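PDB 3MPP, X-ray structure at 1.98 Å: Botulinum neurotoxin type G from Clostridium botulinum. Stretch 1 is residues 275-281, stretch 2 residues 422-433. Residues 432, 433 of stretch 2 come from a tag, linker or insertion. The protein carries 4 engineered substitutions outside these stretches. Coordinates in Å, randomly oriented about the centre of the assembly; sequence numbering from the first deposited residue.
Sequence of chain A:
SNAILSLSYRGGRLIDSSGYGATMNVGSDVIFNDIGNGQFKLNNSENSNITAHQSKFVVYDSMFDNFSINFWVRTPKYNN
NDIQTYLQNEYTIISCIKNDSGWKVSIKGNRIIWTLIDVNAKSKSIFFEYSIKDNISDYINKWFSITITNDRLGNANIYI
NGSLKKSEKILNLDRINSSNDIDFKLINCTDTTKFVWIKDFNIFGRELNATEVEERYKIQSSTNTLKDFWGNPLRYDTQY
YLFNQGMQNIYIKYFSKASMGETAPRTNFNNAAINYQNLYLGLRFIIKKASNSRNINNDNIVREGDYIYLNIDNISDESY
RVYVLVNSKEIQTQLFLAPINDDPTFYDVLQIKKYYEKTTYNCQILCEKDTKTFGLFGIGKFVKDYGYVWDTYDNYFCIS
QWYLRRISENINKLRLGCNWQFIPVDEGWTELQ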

ATOM      1  N   ASN A 275       7.207  -0.586 -18.032  1.00 30.99           N
ATOM      2  CA  ASN A 275       7.067  -2.041 -18.001  1.00 27.59           C
ATOM      3  C   ASN A 275       6.487  -2.455 -16.672  1.00 23.23           C
ATOM      4  O   ASN A 275       6.882  -1.925 -15.625  1.00 29.71           O
ATOM      5  CB  ASN A 275       8.425  -2.724 -18.174  1.00 29.24           C
ATOM      6  CG  ASN A 275       8.377  -4.194 -17.799  1.00 35.33           C
ATOM      7  OD1 ASN A 275       7.843  -5.016 -18.544  1.00 32.61           O
ATOM      8  ND2 ASN A 275       8.908  -4.528 -16.626  1.00 35.81           N
ATOM      9  N   TYR A 276       5.546  -3.395 -16.710  1.00 29.72           N
ATOM     10  CA  TYR A 276       4.967  -3.965 -15.498  1.00 27.85           C
ATOM     11  C   TYR A 276       4.433  -5.356 -15.767  1.00 25.73           C
ATOM     12  O   TYR A 276       4.023  -5.662 -16.884  1.00 25.17           O
ATOM     13  CB  TYR A 276       3.807  -3.100 -14.964  1.00 22.28           C
ATOM     14  CG  TYR A 276       2.612  -2.997 -15.888  1.00 19.79           C
ATOM     15  CD1 TYR A 276       1.546  -3.883 -15.786  1.00 23.56           C
ATOM     16  CD2 TYR A 276       2.537  -1.983 -16.853  1.00 21.58           C
ATOM     17  CE1 TYR A 276       0.434  -3.782 -16.634  1.00 21.22           C
ATOM     18  CE2 TYR A 276       1.435  -1.875 -17.700  1.00 26.91           C
ATOM     19  CZ  TYR A 276       0.390  -2.776 -17.586  1.00 27.88           C
ATOM     20  OH  TYR A 276      -0.694  -2.664 -18.425  1.00 29.11           O
ATOM     21  N   GLN A 277       4.400  -6.185 -14.728  1.00 25.30           N
ATOM     22  CA  GLN A 277       3.707  -7.462 -14.822  1.00 23.41           C
ATOM     23  C   GLN A 277       2.271  -7.326 -14.356  1.00 23.07           C
ATOM     24  O   GLN A 277       1.988  -6.563 -13.434  1.00 19.35           O
ATOM     25  CB  GLN A 277       4.448  -8.542 -14.027  1.00 22.91           C
ATOM     26  CG  GLN A 277       5.698  -9.035 -14.779  1.00 25.88           C
ATOM     27  CD  GLN A 277       6.465 -10.067 -13.991  1.00 34.23           C
ATOM     28  OE1 GLN A 277       6.340 -10.147 -12.766  1.00 26.17           O
ATOM     29  NE2 GLN A 277       7.276 -10.855 -14.683  1.00 33.28           N
ATOM     30  N   ASN A 278       1.369  -8.057 -15.010  1.00 20.14           N
ATOM     31  CA  ASN A 278      -0.047  -8.086 -14.618  1.00 24.01           C
ATOM     32  C   ASN A 278      -0.292  -8.723 -13.245  1.00 27.41           C
ATOM     33  O   ASN A 278       0.398  -9.665 -12.866  1.00 22.99           O
ATOM     34  CB  ASN A 278      -0.863  -8.822 -15.689  1.00 26.26           C
ATOM     35  CG  ASN A 278      -0.981  -8.020 -16.956  1.00 31.18           C
ATOM     36  OD1 ASN A 278      -0.612  -8.471 -18.049  1.00 31.80           O
ATOM     37  ND2 ASN A 278      -1.463  -6.801 -16.814  1.00 18.15           N
ATOM     38  N   LEU A 279      -1.294  -8.200 -12.536  1.00 21.18           N
ATOM     39  CA  LEU A 279      -1.627  -8.555 -11.158  1.00 23.24           C
ATOM     40  C   LEU A 279      -2.924  -9.327 -11.049  1.00 23.36           C
ATOM     41  O   LEU A 279      -3.105 -10.160 -10.149  1.00 20.82           O
ATOM     42  CB  LEU A 279      -1.795  -7.276 -10.327  1.00 23.49           C
ATOM     43  CG  LEU A 279      -0.561  -6.373 -10.291  1.00 21.58           C
ATOM     44  CD1 LEU A 279      -0.797  -5.202  -9.357  1.00 20.40           C
ATOM     45  CD2 LEU A 279       0.663  -7.186  -9.841  1.00 23.56           C
ATOM     46  N   TYR A 280      -3.860  -9.020 -11.935  1.00 23.45           N
ATOM     47  CA  TYR A 280      -5.157  -9.658 -11.861  1.00 20.59           C
ATOM     48  C   TYR A 280      -5.155 -10.976 -12.632  1.00 25.28           C
ATOM     49  O   TYR A 280      -5.766 -11.076 -13.685  1.00 27.10           O
ATOM     50  CB  TYR A 280      -6.232  -8.731 -12.412  1.00 21.27           C
ATOM     51  CG  TYR A 280      -6.238  -7.354 -11.812  1.00 22.42           C
ATOM     52  CD1 TYR A 280      -6.003  -7.161 -10.460  1.00 22.32           C
ATOM     53  CD2 TYR A 280      -6.555  -6.243 -12.589  1.00 24.02           C
ATOM     54  CE1 TYR A 280      -6.059  -5.883  -9.899  1.00 25.04           C
ATOM     55  CE2 TYR A 280      -6.604  -4.975 -12.038  1.00 25.02           C
ATOM     56  CZ  TYR A 280      -6.355  -4.801 -10.694  1.00 22.07           C
ATOM     57  OH  TYR A 280      -6.403  -3.526 -10.157  1.00 24.59           O
ATOM     58  N   LEU A 281      -4.467 -11.975 -12.093  1.00 24.61           N
ATOM     59  CA  LEU A 281      -4.237 -13.250 -12.785  1.00 23.41           C
ATOM     60  C   LEU A 281      -4.473 -14.397 -11.817  1.00 23.68           C
ATOM     61  O   LEU A 281      -4.231 -14.246 -10.629  1.00 21.39           O
ATOM     62  CB  LEU A 281      -2.787 -13.325 -13.273  1.00 20.84           C
ATOM     63  CG  LEU A 281      -2.313 -12.301 -14.310  1.00 23.67           C
ATOM     64  CD1 LEU A 281      -0.806 -12.453 -14.529  1.00 23.47           C
ATOM     65  CD2 LEU A 281      -3.073 -12.526 -15.616  1.00 24.63           C
ATOM     66  N   PHE A 422      -2.962  -9.869  -0.774  1.00 17.84           N
ATOM     67  CA  PHE A 422      -4.223 -10.006  -1.481  1.00 18.25           C
ATOM     68  C   PHE A 422      -4.478  -8.765  -2.350  1.00 21.28           C
ATOM     69  O   PHE A 422      -4.412  -7.626  -1.864  1.00 19.26           O
ATOM     70  CB  PHE A 422      -5.356 -10.200  -0.474  1.00 16.48           C
ATOM     71  CG  PHE A 422      -5.313 -11.551   0.246  1.00 27.12           C
ATOM     72  CD1 PHE A 422      -5.957 -12.667  -0.287  1.00 29.93           C
ATOM     73  CD2 PHE A 422      -4.633 -11.697   1.447  1.00 24.36           C
ATOM     74  CE1 PHE A 422      -5.928 -13.903   0.363  1.00 28.04           C
ATOM     75  CE2 PHE A 422      -4.598 -12.940   2.117  1.00 23.40           C
ATOM     76  CZ  PHE A 422      -5.245 -14.040   1.566  1.00 24.26           C
ATOM     77  N   ILE A 423      -4.788  -8.987  -3.622  1.00 21.91           N
ATOM     78  CA  ILE A 423      -4.936  -7.892  -4.587  1.00 22.89           C
ATOM     79  C   ILE A 423      -6.383  -7.764  -5.085  1.00 22.42           C
ATOM     80  O   ILE A 423      -6.844  -8.582  -5.871  1.00 18.10           O
ATOM     81  CB  ILE A 423      -4.021  -8.101  -5.831  1.00 23.67           C
ATOM     82  CG1 ILE A 423      -2.607  -8.509  -5.419  1.00 21.66           C
ATOM     83  CG2 ILE A 423      -3.983  -6.835  -6.680  1.00 25.20           C
ATOM     84  CD1 ILE A 423      -1.638  -8.629  -6.638  1.00 21.57           C
ATOM     85  N   PRO A 424      -7.108  -6.739  -4.608  1.00 18.81           N
ATOM     86  CA  PRO A 424      -8.411  -6.439  -5.206  1.00 21.54           C
ATOM     87  C   PRO A 424      -8.257  -5.596  -6.465  1.00 23.99           C
ATOM     88  O   PRO A 424      -7.291  -4.834  -6.578  1.00 19.83           O
ATOM     89  CB  PRO A 424      -9.105  -5.586  -4.140  1.00 22.43           C
ATOM     90  CG  PRO A 424      -7.963  -4.976  -3.311  1.00 24.81           C
ATOM     91  CD  PRO A 424      -6.691  -5.738  -3.605  1.00 18.93           C
ATOM     92  N   VAL A 425      -9.208  -5.714  -7.388  1.00 23.56           N
ATOM     93  CA  VAL A 425      -9.253  -4.831  -8.549  1.00 24.58           C
ATOM     94  C   VAL A 425      -9.482  -3.407  -8.059  1.00 22.35           C
ATOM     95  O   VAL A 425     -10.422  -3.159  -7.312  1.00 21.22           O
ATOM     96  CB  VAL A 425     -10.403  -5.194  -9.516  1.00 24.02           C
ATOM     97  CG1 VAL A 425     -10.418  -4.214 -10.680  1.00 33.11           C
ATOM     98  CG2 VAL A 425     -10.266  -6.630 -10.009  1.00 20.31           C
ATOM     99  N   ASP A 426      -8.624  -2.477  -8.477  1.00 19.96           N
ATOM    100  CA  ASP A 426      -8.658  -1.115  -7.951  1.00 27.32           C
ATOM    101  C   ASP A 426      -8.678  -0.166  -9.141  1.00 32.58           C
ATOM    102  O   ASP A 426      -8.037  -0.444 -10.150  1.00 23.71           O
ATOM    103  CB  ASP A 426      -7.409  -0.863  -7.089  1.00 20.12           C
ATOM    104  CG  ASP A 426      -7.410   0.507  -6.435  1.00 27.69           C
ATOM    105  OD1 ASP A 426      -8.073   0.682  -5.386  1.00 27.48           O
ATOM    106  OD2 ASP A 426      -6.724   1.407  -6.956  1.00 29.32           O
ATOM    107  N   GLU A 427      -9.393   0.953  -9.028  1.00 23.64           N
ATOM    108  CA  GLU A 427      -9.487   1.901 -10.145  1.00 23.05           C
ATOM    109  C   GLU A 427      -8.157   2.505 -10.545  1.00 21.37           C
ATOM    110  O   GLU A 427      -8.000   2.942 -11.684  1.00 25.95           O
ATOM    111  CB  GLU A 427     -10.494   3.033  -9.854  1.00 30.71           C
ATOM    112  CG  GLU A 427     -10.049   4.004  -8.786  1.00 37.23           C
ATOM    113  CD  GLU A 427     -10.934   5.245  -8.719  1.00 44.19           C
ATOM    114  OE1 GLU A 427     -11.674   5.510  -9.684  1.00 41.57           O
ATOM    115  OE2 GLU A 427     -10.886   5.960  -7.704  1.00 34.02           O
ATOM    116  N   GLY A 428      -7.206   2.558  -9.606  1.00 19.27           N
ATOM    117  CA  GLY A 428      -5.912   3.147  -9.882  1.00 22.73           C
ATOM    118  C   GLY A 428      -4.948   2.185 -10.560  1.00 28.60           C
ATOM    119  O   GLY A 428      -3.787   2.519 -10.762  1.00 23.34           O
ATOM    120  N   TRP A 429      -5.424   0.988 -10.890  1.00 24.83           N
ATOM    121  CA  TRP A 429      -4.591  -0.015 -11.581  1.00 24.70           C
ATOM    122  C   TRP A 429      -5.454  -0.796 -12.573  1.00 25.69           C
ATOM    123  O   TRP A 429      -6.221  -1.670 -12.181  1.00 22.42           O
ATOM    124  CB  TRP A 429      -3.956  -1.000 -10.590  1.00 20.09           C
ATOM    125  CG  TRP A 429      -2.933  -1.935 -11.253  1.00 23.79           C
ATOM    126  CD1 TRP A 429      -3.202  -3.040 -12.015  1.00 22.73           C
ATOM    127  CD2 TRP A 429      -1.499  -1.788 -11.252  1.00 20.91           C
ATOM    128  NE1 TRP A 429      -2.023  -3.605 -12.475  1.00 21.60           N
ATOM    129  CE2 TRP A 429      -0.965  -2.853 -12.020  1.00 21.73           C
ATOM    130  CE3 TRP A 429      -0.616  -0.880 -10.652  1.00 19.49           C
ATOM    131  CZ2 TRP A 429       0.406  -3.030 -12.203  1.00 23.91           C
ATOM    132  CZ3 TRP A 429       0.755  -1.051 -10.840  1.00 26.71           C
ATOM    133  CH2 TRP A 429       1.251  -2.123 -11.607  1.00 31.10           C
ATOM    134  N   THR A 430      -5.331  -0.497 -13.858  1.00 27.45           N
ATOM    135  CA  THR A 430      -6.168  -1.177 -14.847  1.00 32.71           C
ATOM    136  C   THR A 430      -5.306  -2.045 -15.751  1.00 32.09           C
ATOM    137  O   THR A 430      -4.160  -1.711 -16.021  1.00 34.04           O
ATOM    138  CB  THR A 430      -6.924  -0.179 -15.728  1.00 29.31           C
ATOM    139  OG1 THR A 430      -5.972   0.589 -16.484  1.00 33.44           O
ATOM    140  CG2 THR A 430      -7.761   0.752 -14.873  1.00 28.56           C
ATOM    141  N   GLU A 431      -5.873  -3.150 -16.227  1.00 32.66           N
ATOM    142  CA  GLU A 431      -5.137  -4.096 -17.064  1.00 34.82           C
ATOM    143  C   GLU A 431      -5.894  -4.487 -18.331  1.00 43.46           C
ATOM    144  O   GLU A 431      -7.125  -4.609 -18.324  1.00 39.40           O
ATOM    145  CB  GLU A 431      -4.773  -5.358 -16.253  1.00 24.39           C
ATOM    146  CG  GLU A 431      -3.824  -5.049 -15.116  1.00 27.81           C
ATOM    147  CD  GLU A 431      -3.309  -6.278 -14.391  1.00 29.40           C
ATOM    148  OE1 GLU A 431      -3.826  -7.400 -14.609  1.00 25.13           O
ATOM    149  OE2 GLU A 431      -2.382  -6.102 -13.579  1.00 28.86           O
ATOM    150  N   LEU A 432      -5.142  -4.702 -19.409  1.00 49.90           N
ATOM    151  CA  LEU A 432      -5.699  -5.224 -20.650  1.00 62.32           C
ATOM    152  C   LEU A 432      -6.296  -6.617 -20.442  1.00 74.39           C
ATOM    153  O   LEU A 432      -5.795  -7.400 -19.631  1.00 70.57           O
ATOM    154  CB  LEU A 432      -4.623  -5.279 -21.737  1.00 72.71           C
ATOM    155  CG  LEU A 432      -4.173  -3.948 -22.345  1.00 83.59           C
ATOM    156  CD1 LEU A 432      -5.382  -3.128 -22.775  1.00 85.79           C
ATOM    157  CD2 LEU A 432      -3.306  -3.161 -21.374  1.00 85.13           C
ATOM    158  N   GLN A 433      -7.362  -6.917 -21.183  1.00 83.41           N
ATOM    159  CA  GLN A 433      -8.022  -8.224 -21.136  1.00 89.19           C
ATOM    160  C   GLN A 433      -8.827  -8.426 -19.853  1.00 90.73           C
ATOM    161  O   GLN A 433      -9.937  -7.905 -19.711  1.00 88.05           O
ATOM    162  CB  GLN A 433      -7.004  -9.359 -21.320  1.00 88.29           C
ATOM    163  CG  GLN A 433      -7.580 -10.758 -21.137  1.00 88.72           C
ATOM    164  CD  GLN A 433      -6.584 -11.858 -21.482  1.00 85.83           C
ATOM    165  OE1 GLN A 433      -5.620 -11.635 -22.215  1.00 83.95           O
ATOM    166  NE2 GLN A 433      -6.821 -13.054 -20.957  1.00 83.25           N
TER
HETATM  167  O   HOH W   1      -2.680  -0.858 -17.916  1.00 31.37           O
HETATM  168  O   HOH W   2      -1.988  -5.091 -18.734  1.00 34.90           O
HETATM  169  O   HOH W   3      -5.244  -9.145 -15.956  1.00 28.89           O

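Residues that touch across the two stretches are at least 143 apart in sequence, and the contact buries 648 Å², both sides summed. No backbone-to-backbone hydrogen bond joins them; Asn-278 CA lies 6.9 Å from Glu-431 CA, Tyr-280 CA 7.1 Å from Val-425 CA and Leu-279 CA 7.4 Å from Ile-423 CA, so side chains bridge the gap.

Along stretch 2, Ile-423 comes first, its CA-to-CB bond directed toward stretch 1. Its CD1 lies 3.9 Å from Leu-279 CB and its CG2 3.9 Å from Tyr-280 CE1, the latter at the ring edge. Val-425 instead covers a ring face: its CG2 sits 4.2 Å from the Tyr-280 ring centroid, only 6° off the normal, a CH-pi contact.

The type I turn from Asp-426 to Trp-429 is held at both ends by one phenol. Asp-426 N donates to Tyr-280 OH (3.0 Å, 164°), and that hydroxyl donates to Trp-429 O (2.8 Å), so Tyr-280 OH serves as acceptor and donor at once.

Trp-429 then places its indole among three side chains. Leu-279 CD1 lies over one face, 3.8 Å from the five-membered ring centroid and 21° off the normal. The six-membered ring presents its edge to the face of Tyr-276 and the five-membered ring its edge to the face of Tyr-280, in offset edge-to-face pairs with planes at 80° and 79°.

The CA-to-CB bond of Thr-430 points away from stretch 1, but its carbonyl accepts from water 1 (2.6 Å from Thr-430 O), which also hydrogen-bonds Tyr-276 OH at 2.7 Å.

Glu-431 supplies a second polar anchor. Its carboxylate accepts two successive backbone amides, Leu-279 N to OE2 of Glu-431 (2.6 Å, 162°) and Tyr-280 N to OE1 of Glu-431 (3.1 Å, 157°), while Trp-429 NE1 also donates to Glu-431 OE2 (2.8 Å), tying the indole to the same group. Asn-278 ND2 approaches Glu-431 OE1 to 3.3 Å, but the angle is too poor for a hydrogen bond.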